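Local coordinates for SCO1/SenC family lipoprotein (Bacillus anthracis, PDB 4HDE), which belongs to the SCO1/SenC family of thioredoxin-fold lipoproteins and probably takes part in copper delivery or thiol redox chemistry during cytochrome c oxidase assembly, as its relatives do, at residues A[48-53]-A[151-156]; A[76-81]-A[109-114]; A[124-127]-A[131-134]. One frame throughout, in Å; residues are numbered along the deposited sequence.

Overall arrangement
From the N terminus, the chain enters helix 48-64, whose first turn supplies the first segment of interaction 1. That contact closes last, when the loop following strand 146-151 comes back to the helix start, so both other contacts are nested inside its loop. Interaction 2 joins the loop after strand 70-75 to helix 108-119, closing a circuit that holds helix 83-90 and strand 100-103. Interaction 3 follows in series, pinching the loop between helix 108-119 and strand 136-140. It touches interaction 2 through a salt bridge and apolar packing, and interaction 1 where His133 meets Cys48. Interactions 1 and 2 do not touch, their nearest atoms being about 6 Å apart.

Interaction 1. Residues A[48-53]-A[151-156]; sequences CPPMTA and SGISNT
A partly buried apolar contact joins Pro50 and Met51, in the first turn of helix 48-64, to Gly152 and Ile153 in the loop that leaves edge strand 146-151. No hydrogen bond runs directly between the two segments, and the CA atoms of Met51 and Ile153 stand 5.4 Å apart. Ile153 has CG1 anti to the backbone N (chi1 -172°), which carries CD1 to the helix, where it lies 3.8 Å from Pro50 CG. Proline suits this place because the first turn of a helix needs no amide donor from it, and its ring puts CB and CG, hydrocarbon with no polar group, alongside the end of Ile153. Met51, modelled as selenomethionine, meets the same methyl from another direction: its chain crosses that of Ile153 at about a right angle, with CG 4.1 Å from Ile153 CD1. Next to this, the carbonyl of Gly152 approaches the helix, and Met51 CA makes a CA-H...O contact of 3.6 Å with Gly152 O. Glycine fits here because it puts no side chain between the loop and Met51 CE. Its carbonyl also accepts a hydrogen bond from Asn54 ND2, so the helix itself satisfies it. The loop is held in shape by an ST turn and ST motif: Ser151 OG accepts from Ile153 N and, at 2.9 Å, from Ser154 N. Farther along the loop, Thr156 OG1 donates to Ser151 O at 2.8 Å. Cys48, at the helix start, is the second cysteine of a CxxxCP motif like that used by Sco proteins to hold copper. Around the contact, Met51 rests on Asp38 of strand 35-40, Thr52 on Phe89 and Ile90 of helix 83-90, and Gly152 is backbone-bonded to Thr135, next to strand 136-140.

Interaction 2. Residues A[76-81]-A[109-114]; sequences VDPDLD and EDITKF
The backbone of Val76, just past the end of strand 70-75, passes helix 108-119 at Ile111 with their CA atoms 6.5 Å apart, and no hydrogen bond joins the loop directly to the helix segment. Ile111 alone supplies the helix side of this buried contact. Its CB points toward the loop, and with CG1 anti to the backbone N (chi1 -163°) the CG2 branch is turned to meet both partners. That methyl lies 4.2 Å from Pro78 CD and 4.3 Å from Val76 CA, a loose van der Waals fit in which a methyl lies near a ring carbon of Pro78 and the main chain of Val76. The Val76 side chain runs past at a greater distance, its CG1 being 4.6 Å from Ile111 CG1. A branched residue serves well here, since the CG2 methyl meets the loop and the side chain also touches Tyr106. In the thioredoxin fold this is the junction where a central parallel strand ends and the chain turns toward its next helix, while a later helix packs beside the turn. The loop is tightened by its own carbonyl: Asp77 O accepts from Leu80 N at 3.0 Å and from Asp81 N at 2.8 Å. Proline following Asp77 stiffens the turn and presents apolar ring carbons to the helix. Asp81 is anchored at both oxygens, OD1 by Thr42 OG1 and OD2 by Ser75 OG, a buried carboxylate, probably charged, gripped by two hydroxyls. At the helix start Ser107 OG accepts from Asp110 N, and one turn after Ile111 the ring of Phe114 meets that of Phe74 with planes about 55° apart. Val76 also touches the loop before strand 136-140, where its CG2 packs on His133.

Interaction 3. Residues A[124-127]-A[131-134]; sequences DKPE and VIHG
Asp124 and Ile132 form a single antiparallel bridge of the hydrogen-bonded kind, their main chains linked by Ile132 N to Asp124 O at 2.8 Å and Asp124 N to Ile132 O at 3.1 Å. The pair closes a short loop ahead of strand 136-140, in the part of the thioredoxin fold that Sco proteins use to carry the histidine near their cysteine pair. The two bonds are moderately bent, with N-H...O angles of 153° and 155°. A second anchor is ionic: Lys125 NZ forms a salt bridge with Asp77 OD1, tying this surface loop to the one after strand 70-75. With CG anti to the backbone N (chi1 -178°) the extended lysine chain lies across Val131, Lys125 CG being 3.9 Å from Val131 CG2. Of the residues that touch here, Val131 is the buried one, and a small branched side chain suits it because it also packs on Phe41, Val76 and Val123. On the other face Ile132 reaches out to the proline ring, Ile132 CD1 lying 4.0 Å from Pro126 CG, the two side chains crossing at about a right angle. Pro126 has no amide hydrogen, so the pairing is not continued by a donor there. Next along the chain, His133 ND1 donates a bent bond of 2.9 Å to Gly134 O, from above the carbonyl plane, which limits the turning of the ring; the other ring nitrogen, His133 NE2, packs against Cys48 SG.

Interaction 1. Residues A[48-53]-A[151-156]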
loop_
_atom_site.group_PDB
_atom_site.type_symbol
_atom_site.label_atom_id
_atom_site.label_comp_id
_atom_site.label_asym_id
_atom_site.label_seq_id
_atom_site.Cartn_x
_atom_site.Cartn_y
_atom_site.Cartn_z
ATOM N N CYS A 48 11.174 5.195 2.268
ATOM C CA CYS A 48 9.804 5.444 1.813
ATOM C C CYS A 48 9.710 6.239 0.505
ATOM O O CYS A 48 8.875 5.919 -0.347
ATOM C CB CYS A 48 8.932 6.042 2.919
ATOM S SG CYS A 48 8.607 4.882 4.292
ATOM N N PRO A 49 10.548 7.280 0.338
ATOM C CA PRO A 49 10.464 7.940 -0.979
ATOM C C PRO A 49 10.817 7.016 -2.170
ATOM O O PRO A 49 10.049 6.993 -3.139
ATOM C CB PRO A 49 11.421 9.139 -0.831
ATOM C CG PRO A 49 11.411 9.425 0.654
ATOM C CD PRO A 49 11.351 8.060 1.299
ATOM N N PRO A 50 11.916 6.241 -2.095
ATOM C CA PRO A 50 12.129 5.321 -3.228
ATOM C C PRO A 50 11.037 4.256 -3.362
ATOM O O PRO A 50 10.691 3.914 -4.486
ATOM C CB PRO A 50 13.489 4.684 -2.943
ATOM C CG PRO A 50 13.860 5.085 -1.557
ATOM C CD PRO A 50 13.081 6.318 -1.197
HETATM N N MSE A 51 10.489 3.755 -2.259
HETATM C CA MSE A 51 9.355 2.832 -2.337
HETATM C C MSE A 51 8.204 3.458 -3.104
HETATM O O MSE A 51 7.545 2.802 -3.923
HETATM C CB MSE A 51 8.847 2.460 -0.938
HETATM C CG MSE A 51 9.701 1.481 -0.171
HETATM SE SE MSE A 51 9.020 1.141 1.625
HETATM C CE MSE A 51 7.343 0.322 1.118
ATOM N N THR A 52 7.918 4.716 -2.791
ATOM C CA THR A 52 6.799 5.392 -3.408
ATOM C C THR A 52 7.079 5.640 -4.887
ATOM O O THR A 52 6.181 5.489 -5.721
ATOM C CB THR A 52 6.458 6.683 -2.660
ATOM O OG1 THR A 52 6.186 6.364 -1.282
ATOM C CG2 THR A 52 5.231 7.330 -3.261
ATOM N N ALA A 53 8.318 5.984 -5.233
ATOM C CA ALA A 53 8.676 6.102 -6.644
ATOM C C ALA A 53 8.511 4.758 -7.361
ATOM O O ALA A 53 8.098 4.707 -8.532
ATOM C CB ALA A 53 10.089 6.612 -6.790
ATOM N N SER A 151 9.340 -7.341 -3.105
ATOM C CA SER A 151 10.092 -6.236 -2.522
ATOM C C SER A 151 9.696 -4.894 -3.134
ATOM O O SER A 151 9.648 -4.735 -4.354
ATOM C CB SER A 151 11.597 -6.439 -2.660
ATOM O OG SER A 151 12.286 -5.340 -2.074
ATOM N N GLY A 152 9.433 -3.915 -2.273
ATOM C CA GLY A 152 9.143 -2.570 -2.732
ATOM C C GLY A 152 10.368 -1.681 -2.805
ATOM O O GLY A 152 10.266 -0.522 -3.192
ATOM N N ILE A 153 11.531 -2.210 -2.439
ATOM C CA ILE A 153 12.711 -1.366 -2.304
ATOM C C ILE A 153 13.954 -1.921 -3.003
ATOM O O ILE A 153 14.813 -1.164 -3.444
ATOM C CB ILE A 153 13.026 -1.074 -0.809
ATOM C CG1 ILE A 153 14.146 -0.042 -0.680
ATOM C CG2 ILE A 153 13.392 -2.350 -0.066
ATOM C CD1 ILE A 153 13.742 1.363 -1.076
ATOM N N SER A 154 14.049 -3.238 -3.102
ATOM C CA SER A 154 15.226 -3.865 -3.691
ATOM C C SER A 154 14.835 -4.740 -4.875
ATOM O O SER A 154 14.190 -5.774 -4.708
ATOM C CB SER A 154 15.959 -4.699 -2.639
ATOM O OG SER A 154 17.128 -5.291 -3.178
ATOM N N ASN A 155 15.220 -4.313 -6.072
ATOM C CA ASN A 155 14.906 -5.061 -7.282
ATOM C C ASN A 155 13.423 -5.409 -7.394
ATOM O O ASN A 155 13.064 -6.561 -7.616
ATOM C CB ASN A 155 15.749 -6.334 -7.342
ATOM C CG ASN A 155 15.675 -7.017 -8.690
ATOM O OD1 ASN A 155 15.373 -6.384 -9.706
ATOM N ND2 ASN A 155 15.955 -8.312 -8.709
ATOM N N THR A 156 12.566 -4.414 -7.213
ATOM C CA THR A 156 11.133 -4.629 -7.364
ATOM C C THR A 156 10.857 -5.345 -8.698
ATOM O O THR A 156 11.275 -4.872 -9.757
ATOM C CB THR A 156 10.379 -3.297 -7.303
ATOM O OG1 THR A 156 10.607 -2.685 -6.026
ATOM C CG2 THR A 156 8.891 -3.510 -7.503
#

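Interaction 2. Residues A[76-81]-A[109-114]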
loop_
_atom_site.group_PDB
_atom_site.type_symbol
_atom_site.label_atom_id
_atom_site.label_comp_id
_atom_site.label_asym_id
_atom_site.label_seq_id
_atom_site.Cartn_x
_atom_site.Cartn_y
_atom_site.Cartn_z
ATOM N N VAL A 76 2.351 4.490 8.693
ATOM C CA VAL A 76 2.734 3.906 9.971
ATOM C C VAL A 76 3.165 4.966 10.976
ATOM O O VAL A 76 3.701 4.637 12.030
ATOM C CB VAL A 76 3.830 2.839 9.812
ATOM C CG1 VAL A 76 3.321 1.695 8.939
ATOM C CG2 VAL A 76 5.101 3.448 9.223
ATOM N N ASP A 77 2.920 6.231 10.662
ATOM C CA ASP A 77 3.169 7.308 11.615
ATOM C C ASP A 77 1.964 8.249 11.665
ATOM O O ASP A 77 2.093 9.436 11.396
ATOM C CB ASP A 77 4.440 8.066 11.213
ATOM C CG ASP A 77 4.965 8.975 12.309
ATOM O OD1 ASP A 77 4.611 8.776 13.495
ATOM O OD2 ASP A 77 5.752 9.883 11.980
ATOM N N PRO A 78 0.791 7.722 12.040
ATOM C CA PRO A 78 -0.420 8.545 11.978
ATOM C C PRO A 78 -0.424 9.712 12.964
ATOM O O PRO A 78 -1.229 10.627 12.793
ATOM C CB PRO A 78 -1.539 7.543 12.309
ATOM C CG PRO A 78 -0.844 6.459 13.115
ATOM C CD PRO A 78 0.503 6.337 12.457
ATOM N N ASP A 79 0.428 9.679 13.987
ATOM C CA ASP A 79 0.533 10.812 14.909
ATOM C C ASP A 79 1.050 12.058 14.193
ATOM O O ASP A 79 0.741 13.185 14.591
ATOM C CB ASP A 79 1.437 10.475 16.109
ATOM C CG ASP A 79 0.860 9.380 16.987
ATOM O OD1 ASP A 79 -0.361 9.409 17.256
ATOM O OD2 ASP A 79 1.632 8.489 17.409
ATOM N N LEU A 80 1.841 11.858 13.141
ATOM C CA LEU A 80 2.369 12.979 12.361
ATOM C C LEU A 80 1.709 13.105 10.990
ATOM O O LEU A 80 1.515 14.214 10.492
ATOM C CB LEU A 80 3.891 12.879 12.198
ATOM C CG LEU A 80 4.725 13.249 13.426
ATOM C CD1 LEU A 80 6.197 13.264 13.049
ATOM C CD2 LEU A 80 4.307 14.602 13.983
ATOM N N ASP A 81 1.365 11.975 10.380
ATOM C CA ASP A 81 0.801 11.986 9.034
ATOM C C ASP A 81 -0.703 12.185 9.077
ATOM O O ASP A 81 -1.450 11.243 9.343
ATOM C CB ASP A 81 1.106 10.681 8.288
ATOM C CG ASP A 81 2.578 10.511 7.966
ATOM O OD1 ASP A 81 3.358 11.462 8.175
ATOM O OD2 ASP A 81 2.956 9.423 7.478
ATOM N N GLU A 109 -1.158 2.480 17.806
ATOM C CA GLU A 109 -1.488 1.143 18.283
ATOM C C GLU A 109 -2.339 0.378 17.265
ATOM O O GLU A 109 -2.084 -0.794 16.988
ATOM C CB GLU A 109 -2.191 1.198 19.637
ATOM C CG GLU A 109 -2.531 -0.173 20.185
ATOM C CD GLU A 109 -2.975 -0.141 21.639
ATOM O OE1 GLU A 109 -2.978 0.951 22.247
ATOM O OE2 GLU A 109 -3.315 -1.219 22.173
ATOM N N ASP A 110 -3.344 1.051 16.710
ATOM C CA ASP A 110 -4.228 0.463 15.693
ATOM C C ASP A 110 -3.451 -0.083 14.502
ATOM O O ASP A 110 -3.655 -1.226 14.075
ATOM C CB ASP A 110 -5.233 1.498 15.154
ATOM C CG ASP A 110 -6.298 1.893 16.160
ATOM O OD1 ASP A 110 -6.591 1.107 17.091
ATOM O OD2 ASP A 110 -6.861 3.002 15.992
ATOM N N ILE A 111 -2.586 0.743 13.932
ATOM C CA ILE A 111 -1.901 0.333 12.712
ATOM C C ILE A 111 -0.844 -0.723 13.015
ATOM O O ILE A 111 -0.548 -1.579 12.176
ATOM C CB ILE A 111 -1.329 1.544 11.915
ATOM C CG1 ILE A 111 -1.008 1.145 10.471
ATOM C CG2 ILE A 111 -0.125 2.172 12.620
ATOM C CD1 ILE A 111 -2.215 0.710 9.694
ATOM N N THR A 112 -0.299 -0.684 14.227
ATOM C CA THR A 112 0.629 -1.723 14.653
ATOM C C THR A 112 -0.066 -3.089 14.655
ATOM O O THR A 112 0.470 -4.079 14.143
ATOM C CB THR A 112 1.203 -1.409 16.043
ATOM O OG1 THR A 112 1.969 -0.200 15.963
ATOM C CG2 THR A 112 2.089 -2.548 16.539
ATOM N N LYS A 113 -1.270 -3.139 15.211
ATOM C CA LYS A 113 -2.027 -4.379 15.255
ATOM C C LYS A 113 -2.447 -4.793 13.846
ATOM O O LYS A 113 -2.368 -5.965 13.487
ATOM C CB LYS A 113 -3.261 -4.235 16.152
ATOM C CG LYS A 113 -4.050 -5.523 16.322
ATOM C CD LYS A 113 -5.386 -5.271 16.995
ATOM C CE LYS A 113 -6.213 -6.546 17.071
ATOM N NZ LYS A 113 -6.481 -7.114 15.713
ATOM N N PHE A 114 -2.883 -3.824 13.048
ATOM C CA PHE A 114 -3.360 -4.090 11.693
ATOM C C PHE A 114 -2.241 -4.688 10.842
ATOM O O PHE A 114 -2.439 -5.676 10.136
ATOM C CB PHE A 114 -3.881 -2.778 11.092
ATOM C CG PHE A 114 -4.379 -2.894 9.673
ATOM C CD1 PHE A 114 -5.689 -3.270 9.410
ATOM C CD2 PHE A 114 -3.555 -2.585 8.605
ATOM C CE1 PHE A 114 -6.155 -3.349 8.101
ATOM C CE2 PHE A 114 -4.019 -2.657 7.297
ATOM C CZ PHE A 114 -5.320 -3.047 7.051
#

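Interaction 3. Residues A[124-127]-A[131-134]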
loop_
_atom_site.group_PDB
_atom_site.type_symbol
_atom_site.label_atom_id
_atom_site.label_comp_id
_atom_site.label_asym_id
_atom_site.label_seq_id
_atom_site.Cartn_x
_atom_site.Cartn_y
_atom_site.Cartn_z
ATOM N N ASP A 124 6.910 -0.427 14.649
ATOM C CA ASP A 124 7.323 0.095 15.946
ATOM C C ASP A 124 8.018 1.425 15.743
ATOM O O ASP A 124 8.861 1.549 14.858
ATOM C CB ASP A 124 8.261 -0.875 16.667
ATOM C CG ASP A 124 8.663 -0.372 18.033
ATOM O OD1 ASP A 124 7.863 -0.534 18.980
ATOM O OD2 ASP A 124 9.766 0.203 18.157
ATOM N N LYS A 125 7.649 2.419 16.542
ATOM C CA LYS A 125 8.240 3.750 16.444
ATOM C C LYS A 125 9.255 3.985 17.554
ATOM O O LYS A 125 8.886 4.218 18.701
ATOM C CB LYS A 125 7.141 4.815 16.495
ATOM C CG LYS A 125 7.652 6.234 16.344
ATOM C CD LYS A 125 6.516 7.233 16.134
ATOM C CE LYS A 125 7.073 8.640 15.936
ATOM N NZ LYS A 125 6.006 9.653 15.669
ATOM N N PRO A 126 10.550 3.923 17.224
ATOM C CA PRO A 126 11.592 4.166 18.227
ATOM C C PRO A 126 11.710 5.637 18.619
ATOM O O PRO A 126 11.042 6.487 18.024
ATOM C CB PRO A 126 12.878 3.723 17.515
ATOM C CG PRO A 126 12.419 2.827 16.401
ATOM C CD PRO A 126 11.108 3.410 15.962
ATOM N N GLU A 127 12.570 5.917 19.590
ATOM C CA GLU A 127 12.754 7.268 20.092
ATOM C C GLU A 127 13.104 8.278 19.004
ATOM O O GLU A 127 12.691 9.430 19.079
ATOM C CB GLU A 127 13.826 7.285 21.190
ATOM C CG GLU A 127 13.379 6.622 22.492
ATOM C CD GLU A 127 14.383 6.741 23.631
ATOM O OE1 GLU A 127 15.496 7.294 23.443
ATOM O OE2 GLU A 127 14.044 6.278 24.741
ATOM N N VAL A 131 10.141 5.197 12.123
ATOM C CA VAL A 131 9.311 4.023 12.328
ATOM C C VAL A 131 9.828 2.802 11.592
ATOM O O VAL A 131 10.144 2.862 10.401
ATOM C CB VAL A 131 7.860 4.303 11.889
ATOM C CG1 VAL A 131 6.963 3.164 12.288
ATOM C CG2 VAL A 131 7.347 5.602 12.498
ATOM N N ILE A 132 9.920 1.696 12.319
ATOM C CA ILE A 132 10.185 0.386 11.738
ATOM C C ILE A 132 8.906 -0.156 11.100
ATOM O O ILE A 132 7.851 -0.153 11.719
ATOM C CB ILE A 132 10.643 -0.582 12.844
ATOM C CG1 ILE A 132 11.986 -0.116 13.424
ATOM C CG2 ILE A 132 10.702 -2.014 12.304
ATOM C CD1 ILE A 132 12.429 -0.816 14.723
ATOM N N HIS A 133 8.994 -0.619 9.855
ATOM C CA HIS A 133 7.834 -1.169 9.164
ATOM C C HIS A 133 8.324 -2.012 7.994
ATOM O O HIS A 133 9.497 -1.934 7.619
ATOM C CB HIS A 133 6.932 -0.047 8.643
ATOM C CG HIS A 133 7.613 0.844 7.652
ATOM N ND1 HIS A 133 7.554 0.631 6.290
ATOM C CD2 HIS A 133 8.399 1.931 7.828
ATOM C CE1 HIS A 133 8.267 1.554 5.671
ATOM N NE2 HIS A 133 8.792 2.355 6.580
ATOM N N GLY A 134 7.431 -2.812 7.422
ATOM C CA GLY A 134 7.806 -3.664 6.306
ATOM C C GLY A 134 7.978 -2.878 5.019
ATOM O O GLY A 134 7.322 -1.853 4.816
#